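Local atomic coordinates of GNAT family acetyltransferase (Mycobacterium smegmatis, PDB entry 6C30), a protein that probably transfers an acetyl group from acetyl-coenzyme A to an amino group of its substrate, as a RimJ-type member of the GNAT superfamily. Residues I43-D47 / W120-S124; V26-V32 / P89-D95; L51-E55 / R156-T160; T132-M137 / A205-V209. All coordinates share one frame; numbering follows the deposited sequence. Where two conformers were deposited one is given.

Contact 1 of 4, residues I43-D47 / W120-S124; sequences IRLAD and WVASS
The carboxylate of D47, at the end of helix 37-46, takes both polar groups that S123 offers just after strand 114-121. OD1 of D47 accepts the S123 hydroxyl, with OG at 2.7 Å and well above the carboxylate plane. OD2 of D47 meets the backbone N of S123 at 2.8 Å in a fairly straight bond (160° at the hydrogen), approached on the syn side. The hydroxyl reaches OD1 because S123 OG sits between its own N and carbonyl carbon (chi1 68°), turned back over the same backbone that supplies the N-H. A water adds a further bond to D47 OD2 and donates its other proton to V121 O at 2.7 Å, so that a strand-end carbonyl is also satisfied.

One turn earlier in the helix, R44 sets NH1 over one face of the W120 indole, its guanidinium plane turned 64° from the ring. Its CZ stands 4.5 Å from the centroid of the five-membered ring, in a cation-pi contact, while CD rides over the six-membered ring, 3.8 Å from that centroid. R44 NH1 and W120 NE1 are both donors and do not bond to each other: NE1 gives its proton to Q101, and R44 NH2 is engaged by E55 and H66. At the rim of the indole, I43 CG2 touches W120 CZ3 at 3.5 Å and also reaches A122 CB.

With its two oxygens gripped by three donors, the buried D47 carboxylate probably stays ionised, and it fixes the helix end to the start of the loop that in GNAT enzymes goes on to bind the coenzyme A pyrophosphate.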
loop_
_atom_site.group_PDB
_atom_site.type_symbol
_atom_site.label_atom_id
_atom_site.label_comp_id
_atom_site.label_asym_id
_atom_site.label_seq_id
_atom_site.Cartn_x
_atom_site.Cartn_y
_atom_site.Cartn_z
ATOM N N ILE A 43 3.338 -18.860 -2.996
ATOM C CA ILE A 43 3.604 -18.600 -4.408
ATOM C C ILE A 43 4.914 -19.248 -4.867
ATOM O O ILE A 43 4.949 -19.874 -5.930
ATOM C CB ILE A 43 3.631 -17.097 -4.699
ATOM C CG1 ILE A 43 2.277 -16.476 -4.332
ATOM C CG2 ILE A 43 3.939 -16.854 -6.171
ATOM C CD1 ILE A 43 2.290 -14.967 -4.295
ATOM N N ARG A 44 5.985 -19.137 -4.085
ATOM C CA ARG A 44 7.274 -19.691 -4.511
ATOM C C ARG A 44 7.199 -21.213 -4.602
ATOM O O ARG A 44 7.837 -21.824 -5.462
ATOM C CB ARG A 44 8.400 -19.295 -3.552
ATOM C CG ARG A 44 8.694 -17.799 -3.460
ATOM C CD ARG A 44 9.523 -17.318 -4.608
ATOM N NE ARG A 44 10.878 -17.869 -4.588
ATOM C CZ ARG A 44 11.845 -17.418 -5.367
ATOM N NH1 ARG A 44 11.617 -16.405 -6.197
ATOM N NH2 ARG A 44 13.046 -17.970 -5.294
ATOM N N LEU A 45 6.425 -21.841 -3.719
ATOM C CA LEU A 45 6.260 -23.298 -3.797
ATOM C C LEU A 45 5.432 -23.665 -5.027
ATOM O O LEU A 45 5.805 -24.582 -5.763
ATOM C CB LEU A 45 5.609 -23.851 -2.527
ATOM C CG LEU A 45 6.475 -23.856 -1.263
ATOM C CD1 LEU A 45 5.602 -24.217 -0.068
ATOM C CD2 LEU A 45 7.666 -24.814 -1.369
ATOM N N ALA A 46 4.353 -22.937 -5.285
ATOM C CA ALA A 46 3.491 -23.261 -6.418
ATOM C C ALA A 46 4.224 -23.036 -7.731
ATOM O O ALA A 46 4.011 -23.767 -8.703
ATOM C CB ALA A 46 2.230 -22.438 -6.378
ATOM N N ASP A 47 5.103 -22.039 -7.745
ATOM C CA ASP A 47 5.808 -21.651 -8.965
ATOM C C ASP A 47 7.199 -22.263 -9.089
ATOM O O ASP A 47 8.000 -21.797 -9.913
ATOM C CB ASP A 47 5.938 -20.132 -9.051
ATOM C CG ASP A 47 4.678 -19.454 -9.528
ATOM O OD1 ASP A 47 3.696 -20.152 -9.871
ATOM O OD2 ASP A 47 4.690 -18.216 -9.594
ATOM N N TRP A 120 10.903 -11.016 -9.660
ATOM C CA TRP A 120 10.084 -12.139 -10.091
ATOM C C TRP A 120 8.631 -11.794 -9.805
ATOM O O TRP A 120 8.325 -11.019 -8.891
ATOM C CB TRP A 120 10.504 -13.446 -9.407
ATOM C CG TRP A 120 10.178 -13.507 -7.949
ATOM C CD1 TRP A 120 10.962 -13.085 -6.907
ATOM C CD2 TRP A 120 8.973 -14.015 -7.365
ATOM N NE1 TRP A 120 10.311 -13.304 -5.717
ATOM C CE2 TRP A 120 9.092 -13.873 -5.967
ATOM C CE3 TRP A 120 7.813 -14.589 -7.887
ATOM C CZ2 TRP A 120 8.088 -14.272 -5.084
ATOM C CZ3 TRP A 120 6.820 -14.987 -7.014
ATOM C CH2 TRP A 120 6.964 -14.825 -5.624
ATOM N N VAL A 121 7.743 -12.349 -10.623
ATOM C CA VAL A 121 6.304 -12.140 -10.505
ATOM C C VAL A 121 5.603 -13.495 -10.552
ATOM O O VAL A 121 5.996 -14.369 -11.323
ATOM C CB VAL A 121 5.775 -11.220 -11.644
ATOM C CG1 VAL A 121 4.250 -11.132 -11.621
ATOM C CG2 VAL A 121 6.377 -9.839 -11.540
ATOM N N ALA A 122 4.573 -13.652 -9.727
ATOM C CA ALA A 122 3.741 -14.853 -9.715
ATOM C C ALA A 122 3.324 -15.257 -11.129
ATOM O O ALA A 122 2.893 -14.416 -11.926
ATOM C CB ALA A 122 2.515 -14.628 -8.847
ATOM N N SER A 123 3.448 -16.549 -11.426
ATOM C CA SER A 123 3.249 -17.048 -12.792
ATOM C C SER A 123 1.856 -16.758 -13.348
ATOM O O SER A 123 1.704 -16.524 -14.548
ATOM C CB SER A 123 3.516 -18.554 -12.846
ATOM O OG SER A 123 2.530 -19.259 -12.124
ATOM N N SER A 124 0.846 -16.758 -12.487
ATOM C CA SER A 124 -0.523 -16.505 -12.941
ATOM C C SER A 124 -0.734 -15.042 -13.311
ATOM O O SER A 124 -1.782 -14.674 -13.851
ATOM C CB SER A 124 -1.527 -16.914 -11.867
ATOM O OG SER A 124 -1.381 -16.120 -10.708
HETATM O O HOH W 1 6.828 -16.901 -10.826
#

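Contact 2 of 4, residues V26-V32 / P89-D95; sequences VVGLRPV and PFVIELD
R30 reaches diagonally to E93 on the neighbouring antiparallel strand, joining strands 25-31 and 88-94 in the central sheet of the GNAT fold. Their side chains run at about a right angle, and NE of R30 donates to OE2 of E93 at 2.8 Å in a salt bridge. The acid lies close to the guanidinium plane, yet the donor comes from above the carboxylate plane, the two groups being turned 78° against each other. V91, on the same sheet face, lies alongside R30, with CB centred under the guanidinium 3.6 Å from its plane. The arginine folds over it because CG is held between the backbone N and the carbonyl carbon (chi1 51°) and the chain bends at chi2. D36 takes a second salt bridge from NH1.

Apolar groups fill the other face. L29 and I92 run side by side, pointing the same way, with CD2 of L29 3.9 Å from CG1 of I92; helix 130-143 packs on this side. F90 turns its ring edge to the R30 backbone and makes an edge-to-face pair with W13.

At the strand ends, D95 OD1 receives the N-H of V26, while its OD2 pairs with R35 of the second subunit. Toward the opposite end, NH1 of R30 also donates to P31 O at 2.9 Å, the carbonyl oxygen lying in the guanidinium plane.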
loop_
_atom_site.group_PDB
_atom_site.type_symbol
_atom_site.label_atom_id
_atom_site.label_comp_id
_atom_site.label_asym_id
_atom_site.label_seq_id
_atom_site.Cartn_x
_atom_site.Cartn_y
_atom_site.Cartn_z
ATOM N N VAL A 26 -3.619 -1.652 -9.786
ATOM C CA VAL A 26 -2.779 -0.749 -9.015
ATOM C C VAL A 26 -1.504 -1.483 -8.605
ATOM O O VAL A 26 -1.562 -2.536 -7.960
ATOM C CB VAL A 26 -3.514 -0.217 -7.763
ATOM C CG1 VAL A 26 -2.605 0.708 -6.960
ATOM C CG2 VAL A 26 -4.796 0.521 -8.182
ATOM N N VAL A 27 -0.353 -0.953 -9.006
ATOM C CA VAL A 27 0.920 -1.575 -8.654
ATOM C C VAL A 27 1.779 -0.633 -7.827
ATOM O O VAL A 27 1.750 0.579 -8.008
ATOM C CB VAL A 27 1.713 -2.014 -9.900
ATOM C CG1 VAL A 27 0.968 -3.110 -10.654
ATOM C CG2 VAL A 27 2.024 -0.819 -10.791
ATOM N N GLY A 28 2.540 -1.190 -6.891
ATOM C CA GLY A 28 3.423 -0.393 -6.063
ATOM C C GLY A 28 4.534 -1.278 -5.522
ATOM O O GLY A 28 4.452 -2.514 -5.611
ATOM N N LEU A 29 5.576 -0.639 -4.993
ATOM C CA LEU A 29 6.677 -1.319 -4.292
ATOM C C LEU A 29 6.680 -0.920 -2.834
ATOM O O LEU A 29 6.515 0.254 -2.515
ATOM C CB LEU A 29 8.037 -0.965 -4.897
ATOM C CG LEU A 29 8.255 -1.195 -6.396
ATOM C CD1 LEU A 29 9.694 -0.871 -6.786
ATOM C CD2 LEU A 29 7.916 -2.643 -6.756
ATOM N N ARG A 30 6.896 -1.884 -1.945
ATOM C CA ARG A 30 7.090 -1.541 -0.536
ATOM C C ARG A 30 8.038 -2.562 0.101
ATOM O O ARG A 30 8.280 -3.622 -0.477
ATOM C CB ARG A 30 5.735 -1.449 0.200
ATOM C CG ARG A 30 4.806 -2.640 0.041
ATOM C CD ARG A 30 5.179 -3.755 0.995
ATOM N NE ARG A 30 4.262 -4.883 0.870
ATOM C CZ ARG A 30 4.508 -6.096 1.358
ATOM N NH1 ARG A 30 5.643 -6.327 2.011
ATOM N NH2 ARG A 30 3.621 -7.073 1.202
ATOM N N PRO A 31 8.604 -2.241 1.280
ATOM C CA PRO A 31 9.603 -3.153 1.864
ATOM C C PRO A 31 9.094 -4.555 2.189
ATOM O O PRO A 31 7.963 -4.715 2.631
ATOM C CB PRO A 31 10.011 -2.436 3.154
ATOM C CG PRO A 31 9.794 -0.979 2.851
ATOM C CD PRO A 31 8.528 -0.962 2.015
ATOM N N VAL A 32 9.932 -5.565 1.997
ATOM C CA VAL A 32 9.651 -6.893 2.545
ATOM C C VAL A 32 9.380 -6.803 4.044
ATOM O O VAL A 32 9.954 -5.956 4.745
ATOM C CB VAL A 32 10.819 -7.898 2.318
ATOM C CG1 VAL A 32 10.996 -8.237 0.842
ATOM C CG2 VAL A 32 12.119 -7.376 2.915
ATOM N N PRO A 89 15.296 -4.327 -0.644
ATOM C CA PRO A 89 14.429 -5.473 -0.933
ATOM C C PRO A 89 12.942 -5.113 -0.894
ATOM O O PRO A 89 12.353 -4.989 0.180
ATOM C CB PRO A 89 14.794 -6.468 0.171
ATOM C CG PRO A 89 15.177 -5.582 1.344
ATOM C CD PRO A 89 15.838 -4.361 0.730
ATOM N N PHE A 90 12.343 -4.941 -2.068
ATOM C CA PHE A 90 10.927 -4.616 -2.162
ATOM C C PHE A 90 10.055 -5.806 -2.524
ATOM O O PHE A 90 10.496 -6.785 -3.145
ATOM C CB PHE A 90 10.679 -3.532 -3.220
ATOM C CG PHE A 90 11.313 -2.204 -2.927
ATOM C CD1 PHE A 90 10.699 -1.312 -2.055
ATOM C CD2 PHE A 90 12.486 -1.816 -3.572
ATOM C CE1 PHE A 90 11.264 -0.066 -1.807
ATOM C CE2 PHE A 90 13.062 -0.571 -3.323
ATOM C CZ PHE A 90 12.449 0.301 -2.436
ATOM N N VAL A 91 8.789 -5.673 -2.152
ATOM C CA VAL A 91 7.707 -6.534 -2.610
ATOM C C VAL A 91 6.943 -5.781 -3.687
ATOM O O VAL A 91 6.723 -4.564 -3.573
ATOM C CB VAL A 91 6.771 -6.918 -1.449
ATOM C CG1 VAL A 91 5.453 -7.512 -1.952
ATOM C CG2 VAL A 91 7.494 -7.879 -0.504
ATOM N N ILE A 92 6.566 -6.503 -4.743
ATOM C CA ILE A 92 5.661 -5.964 -5.754
ATOM C C ILE A 92 4.237 -6.254 -5.319
ATOM O O ILE A 92 3.874 -7.413 -5.092
ATOM C CB ILE A 92 5.906 -6.585 -7.146
ATOM C CG1 ILE A 92 7.375 -6.471 -7.557
ATOM C CG2 ILE A 92 4.964 -5.942 -8.184
ATOM C CD1 ILE A 92 7.728 -7.327 -8.770
ATOM N N GLU A 93 3.444 -5.193 -5.175
ATOM C CA GLU A 93 2.022 -5.329 -4.857
ATOM C C GLU A 93 1.159 -5.091 -6.087
ATOM O O GLU A 93 1.415 -4.168 -6.861
ATOM C CB GLU A 93 1.590 -4.338 -3.770
ATOM C CG GLU A 93 2.167 -4.651 -2.396
ATOM C CD GLU A 93 1.562 -3.800 -1.298
ATOM O OE1 GLU A 93 0.884 -2.789 -1.607
ATOM O OE2 GLU A 93 1.764 -4.141 -0.118
ATOM N N LEU A 94 0.150 -5.937 -6.252
ATOM C CA LEU A 94 -0.946 -5.690 -7.181
ATOM C C LEU A 94 -2.213 -5.576 -6.349
ATOM O O LEU A 94 -2.593 -6.524 -5.662
ATOM C CB LEU A 94 -1.073 -6.812 -8.205
ATOM C CG LEU A 94 -2.273 -6.673 -9.144
ATOM C CD1 LEU A 94 -2.092 -5.500 -10.098
ATOM C CD2 LEU A 94 -2.487 -7.979 -9.893
ATOM N N ASP A 95 -2.843 -4.403 -6.399
ATOM C CA ASP A 95 -4.050 -4.133 -5.604
ATOM C C ASP A 95 -3.819 -4.542 -4.140
ATOM O O ASP A 95 -4.664 -5.156 -3.485
ATOM C CB ASP A 95 -5.271 -4.842 -6.211
ATOM C CG ASP A 95 -5.529 -4.413 -7.657
ATOM O OD1 ASP A 95 -5.312 -3.227 -7.969
ATOM O OD2 ASP A 95 -5.928 -5.279 -8.476
HETATM O O HOH W 2 0.765 -6.676 1.033
#

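Contact 3 of 4, residues L51-E55 / R156-T160; sequences LEPWE and RPENT
The indole of W54 is overlapped by the N159 amide, which stacks on it at a tilt of 30°, with ND2 3.6 Å above the ring plane and shifted toward the rim. CB of N159 comes over the six-membered ring on the same side, 4.0 Å from its centroid, and makes a CH-pi contact. The opposite face carries CB of the preceding residue, P53, so the ring is sandwiched between its own loop and the 156-160 segment. N159 holds its CG anti to the backbone N (chi1 -166°), which extends the amide along the indole toward CD2.

R156 passes beside the benzo part of the ring. Its side chain runs at about a right angle to that of W54, CD standing 3.8 Å from CE3, and the bend at chi3 brings the guanidinium back toward the 51-55 loop. There NH1 reaches P53 O at 2.9 Å; the oxygen lies in the guanidinium plane, but the angle at the hydrogen is poor and the bond weak. On its other flank, NE of R156 forms a long salt bridge with OE1 of E158, 3.6 Å away. W54 CH2 lies 3.7 Å from E158 O, which approaches the ring obliquely.

The surface under W54 is a type I turn, R156 to N159, closed by the bond from N159 N to R156 O. N159 then serves as N-cap, its OD1 accepting S162 N. A strand leading through a tight turn into a side-chain-capped helix is the strand 150-155 to helix 160-169 connection of the GNAT fold, here covered by a tryptophan from the loop after helix 48-51.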
loop_
_atom_site.group_PDB
_atom_site.type_symbol
_atom_site.label_atom_id
_atom_site.label_comp_id
_atom_site.label_asym_id
_atom_site.label_seq_id
_atom_site.Cartn_x
_atom_site.Cartn_y
_atom_site.Cartn_z
ATOM N N LEU A 51 10.309 -21.013 -11.664
ATOM C CA LEU A 51 11.382 -20.208 -11.086
ATOM C C LEU A 51 12.716 -20.932 -11.031
ATOM O O LEU A 51 13.763 -20.340 -11.316
ATOM C CB LEU A 51 10.991 -19.759 -9.675
ATOM C CG LEU A 51 9.819 -18.783 -9.602
ATOM C CD1 LEU A 51 9.264 -18.718 -8.183
ATOM C CD2 LEU A 51 10.244 -17.398 -10.088
ATOM N N GLU A 52 12.686 -22.212 -10.666
ATOM C CA GLU A 52 13.929 -22.933 -10.402
ATOM C C GLU A 52 14.900 -23.035 -11.608
ATOM O O GLU A 52 16.116 -22.991 -11.407
ATOM C CB GLU A 52 13.615 -24.334 -9.856
ATOM C CG GLU A 52 14.830 -25.018 -9.228
ATOM C CD GLU A 52 14.471 -26.236 -8.400
ATOM O OE1 GLU A 52 13.450 -26.877 -8.696
ATOM O OE2 GLU A 52 15.227 -26.556 -7.453
ATOM N N PRO A 53 14.397 -23.133 -12.855
ATOM C CA PRO A 53 15.381 -23.183 -13.950
ATOM C C PRO A 53 16.234 -21.920 -14.071
ATOM O O PRO A 53 17.259 -21.966 -14.764
ATOM C CB PRO A 53 14.508 -23.343 -15.200
ATOM C CG PRO A 53 13.266 -23.983 -14.706
ATOM C CD PRO A 53 13.032 -23.405 -13.346
ATOM N N TRP A 54 15.825 -20.832 -13.415
ATOM C CA TRP A 54 16.449 -19.519 -13.600
ATOM C C TRP A 54 17.068 -18.981 -12.315
ATOM O O TRP A 54 17.681 -17.923 -12.325
ATOM C CB TRP A 54 15.423 -18.508 -14.151
ATOM C CG TRP A 54 14.625 -19.102 -15.257
ATOM C CD1 TRP A 54 13.338 -19.552 -15.188
ATOM C CD2 TRP A 54 15.082 -19.387 -16.579
ATOM N NE1 TRP A 54 12.957 -20.077 -16.400
ATOM C CE2 TRP A 54 14.010 -19.988 -17.271
ATOM C CE3 TRP A 54 16.291 -19.179 -17.253
ATOM C CZ2 TRP A 54 14.113 -20.391 -18.601
ATOM C CZ3 TRP A 54 16.392 -19.575 -18.577
ATOM C CH2 TRP A 54 15.310 -20.178 -19.237
ATOM N N GLU A 55 16.922 -19.737 -11.236
ATOM C CA GLU A 55 17.263 -19.266 -9.895
ATOM C C GLU A 55 18.676 -19.675 -9.501
ATOM O O GLU A 55 19.042 -20.815 -9.684
ATOM C CB GLU A 55 16.255 -19.842 -8.898
ATOM C CG GLU A 55 16.285 -19.252 -7.488
ATOM C CD GLU A 55 15.701 -17.857 -7.420
ATOM O OE1 GLU A 55 15.152 -17.381 -8.439
ATOM O OE2 GLU A 55 15.777 -17.241 -6.337
ATOM N N ARG A 156 19.796 -15.049 -18.263
ATOM C CA ARG A 156 20.280 -16.079 -19.173
ATOM C C ARG A 156 19.809 -15.793 -20.596
ATOM O O ARG A 156 18.672 -15.343 -20.800
ATOM C CB ARG A 156 19.821 -17.469 -18.715
ATOM C CG ARG A 156 20.580 -17.973 -17.485
ATOM C CD ARG A 156 20.091 -19.345 -17.030
ATOM N NE ARG A 156 20.386 -20.372 -18.025
ATOM C CZ ARG A 156 19.893 -21.606 -17.996
ATOM N NH1 ARG A 156 19.064 -21.972 -17.024
ATOM N NH2 ARG A 156 20.224 -22.471 -18.951
ATOM N N PRO A 157 20.680 -16.046 -21.589
ATOM C CA PRO A 157 20.260 -15.869 -22.982
ATOM C C PRO A 157 18.999 -16.664 -23.287
ATOM O O PRO A 157 18.200 -16.226 -24.108
ATOM C CB PRO A 157 21.447 -16.407 -23.786
ATOM C CG PRO A 157 22.627 -16.242 -22.883
ATOM C CD PRO A 157 22.106 -16.412 -21.474
ATOM N N GLU A 158 18.826 -17.798 -22.615
ATOM C CA GLU A 158 17.675 -18.678 -22.847
ATOM C C GLU A 158 16.370 -18.142 -22.260
ATOM O O GLU A 158 15.289 -18.625 -22.593
ATOM C CB GLU A 158 17.958 -20.074 -22.265
ATOM C CG GLU A 158 19.145 -20.802 -22.899
ATOM C CD GLU A 158 20.497 -20.446 -22.292
ATOM O OE1 GLU A 158 20.596 -19.507 -21.468
ATOM O OE2 GLU A 158 21.482 -21.117 -22.663
ATOM N N ASN A 159 16.471 -17.147 -21.385
ATOM C CA ASN A 159 15.297 -16.615 -20.707
ATOM C C ASN A 159 14.634 -15.548 -21.566
ATOM O O ASN A 159 14.740 -14.346 -21.308
ATOM C CB ASN A 159 15.696 -16.058 -19.338
ATOM C CG ASN A 159 14.509 -15.791 -18.445
ATOM O OD1 ASN A 159 13.369 -15.661 -18.912
ATOM N ND2 ASN A 159 14.774 -15.683 -17.141
ATOM N N THR A 160 13.946 -15.998 -22.607
ATOM C CA THR A 160 13.363 -15.081 -23.580
ATOM C C THR A 160 12.370 -14.070 -22.973
ATOM O O THR A 160 12.447 -12.888 -23.284
ATOM C CB THR A 160 12.678 -15.874 -24.723
ATOM O OG1 THR A 160 13.626 -16.787 -25.289
ATOM C CG2 THR A 160 12.190 -14.932 -25.810
#

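Contact 4 of 4, residues T132-M137 / A205-V209; sequences TAALAM and AHRLV
Two helices packed on the sheet of the GNAT fold meet here: helix 130-143, which follows the probable pyrophosphate-binding loop, and the C-terminal helix 204-217. Their axes approach to 8.7 Å and cross steeply, at -104°, a closeness consistent with the small residues A136 and A205 at the crossing. A136 points into the partner helix, its CB 3.5 Å from the A205 carbonyl oxygen and 4.0 Å from A205 CB. V209 takes the next place along: its CG2 lies 3.7 Å from A136 CB and also rests against the A136 carbonyl.

L208 reaches across the other end of the interface. With CG anti to the backbone N (chi1 -168°), its two methyls divide between neighbouring residues, CD1 against T132 and CD2 against A133. CD1 leans on the T132 carbonyl oxygen at 3.8 Å and lies equally close to OG1 of that threonine, whereas CD2 touches CB of A133 at 3.9 Å. The threonine hydroxyl has its polar partner elsewhere, in the carbonyl of G129 one turn earlier, and gives L208 only van der Waals contact. Throughout the interface, methyl groups rest on one another and on backbone carbonyls.

Around the crossing, A133 and M137 continue onto V27 of strand 25-31, and M137 and L208 both reach L20 of strand 17-22. T132 and L135 also pack on helix 160-169, and L135 meets strand 114-121.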
loop_
_atom_site.group_PDB
_atom_site.type_symbol
_atom_site.label_atom_id
_atom_site.label_comp_id
_atom_site.label_asym_id
_atom_site.label_seq_id
_atom_site.Cartn_x
_atom_site.Cartn_y
_atom_site.Cartn_z
ATOM N N THR A 132 7.373 -5.041 -15.847
ATOM C CA THR A 132 7.899 -3.814 -16.442
ATOM C C THR A 132 7.607 -2.611 -15.544
ATOM O O THR A 132 8.466 -1.753 -15.371
ATOM C CB THR A 132 7.339 -3.567 -17.851
ATOM O OG1 THR A 132 5.908 -3.597 -17.808
ATOM C CG2 THR A 132 7.848 -4.625 -18.822
ATOM N N ALA A 133 6.425 -2.575 -14.935
ATOM C CA ALA A 133 6.110 -1.497 -14.006
ATOM C C ALA A 133 7.012 -1.514 -12.776
ATOM O O ALA A 133 7.465 -0.466 -12.315
ATOM C CB ALA A 133 4.647 -1.567 -13.577
ATOM N N ALA A 134 7.265 -2.709 -12.251
ATOM C CA ALA A 134 8.126 -2.845 -11.081
ATOM C C ALA A 134 9.550 -2.382 -11.378
ATOM O O ALA A 134 10.155 -1.647 -10.592
ATOM C CB ALA A 134 8.127 -4.285 -10.584
ATOM N N LEU A 135 10.086 -2.808 -12.515
ATOM C CA LEU A 135 11.411 -2.364 -12.919
ATOM C C LEU A 135 11.468 -0.852 -13.137
ATOM O O LEU A 135 12.432 -0.192 -12.739
ATOM C CB LEU A 135 11.845 -3.090 -14.192
ATOM C CG LEU A 135 12.181 -4.567 -13.998
ATOM C CD1 LEU A 135 12.244 -5.243 -15.345
ATOM C CD2 LEU A 135 13.510 -4.735 -13.279
ATOM N N ALA A 136 10.443 -0.306 -13.783
ATOM C CA ALA A 136 10.412 1.135 -14.046
ATOM C C ALA A 136 10.375 1.940 -12.750
ATOM O O ALA A 136 11.071 2.943 -12.602
ATOM C CB ALA A 136 9.218 1.482 -14.925
ATOM N N MET A 137 9.565 1.485 -11.798
ATOM C CA MET A 137 9.529 2.101 -10.478
ATOM C C MET A 137 10.875 1.969 -9.775
ATOM O O MET A 137 11.359 2.907 -9.154
ATOM C CB MET A 137 8.431 1.469 -9.619
ATOM C CG MET A 137 7.031 1.956 -9.970
ATOM S SD MET A 137 5.777 1.408 -8.793
ATOM C CE MET A 137 5.595 -0.308 -9.249
ATOM N N ALA A 205 10.932 3.364 -19.489
ATOM C CA ALA A 205 10.712 3.267 -18.045
ATOM C C ALA A 205 10.118 4.555 -17.486
ATOM O O ALA A 205 9.178 4.526 -16.680
ATOM C CB ALA A 205 12.006 2.940 -17.328
ATOM N N HIS A 206 10.672 5.691 -17.896
ATOM C CA HIS A 206 10.152 6.968 -17.431
ATOM C C HIS A 206 8.736 7.202 -17.942
ATOM O O HIS A 206 7.884 7.672 -17.193
ATOM C CB HIS A 206 11.051 8.123 -17.860
ATOM C CG HIS A 206 10.490 9.464 -17.506
ATOM N ND1 HIS A 206 10.472 9.945 -16.214
ATOM C CD2 HIS A 206 9.886 10.405 -18.268
ATOM C CE1 HIS A 206 9.902 11.136 -16.199
ATOM N NE2 HIS A 206 9.536 11.438 -17.432
ATOM N N ARG A 207 8.479 6.863 -19.203
ATOM C CA ARG A 207 7.146 7.061 -19.764
ATOM C C ARG A 207 6.127 6.198 -19.029
ATOM O O ARG A 207 5.006 6.632 -18.774
ATOM C CB ARG A 207 7.131 6.762 -21.266
ATOM C CG ARG A 207 7.907 7.797 -22.081
ATOM C CD ARG A 207 7.668 7.677 -23.583
ATOM N NE ARG A 207 8.128 6.404 -24.133
ATOM C CZ ARG A 207 9.383 6.153 -24.494
ATOM N NH1 ARG A 207 10.319 7.080 -24.345
ATOM N NH2 ARG A 207 9.697 4.965 -24.993
ATOM N N LEU A 208 6.526 4.986 -18.654
ATOM C CA LEU A 208 5.616 4.073 -17.967
ATOM C C LEU A 208 5.218 4.641 -16.603
ATOM O O LEU A 208 4.035 4.667 -16.246
ATOM C CB LEU A 208 6.271 2.690 -17.818
ATOM C CG LEU A 208 5.429 1.484 -17.379
ATOM C CD1 LEU A 208 6.197 0.187 -17.644
ATOM C CD2 LEU A 208 5.000 1.541 -15.906
ATOM N N VAL A 209 6.208 5.089 -15.842
ATOM C CA VAL A 209 5.946 5.627 -14.521
ATOM C C VAL A 209 5.108 6.908 -14.606
ATOM O O VAL A 209 4.153 7.079 -13.848
ATOM C CB VAL A 209 7.263 5.890 -13.765
ATOM C CG1 VAL A 209 7.015 6.764 -12.549
ATOM C CG2 VAL A 209 7.906 4.571 -13.356
#

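Contacts 1, 2 and 4 form a connected series around the central mixed sheet. Contact 2 joins strands 25-31 and 88-94 within it; its I92 touches both W120 and V121 of contact 1, about 15 Å away between centres, and A134 of contact 4, about 13 Å away. Contact 3 stands on the opposite side of the chain's centre from contact 2, yet it is tied to contact 1 by the salt bridge between R44 and E55. Along the chain, contacts 1, 2 and 3 interleave, whereas contact 4 opens after contacts 1 and 2 have closed and interleaves with contact 3. Helix 37-46, the loop after helix 48-51 and the C-terminal helix are thus each joined to the GNAT core.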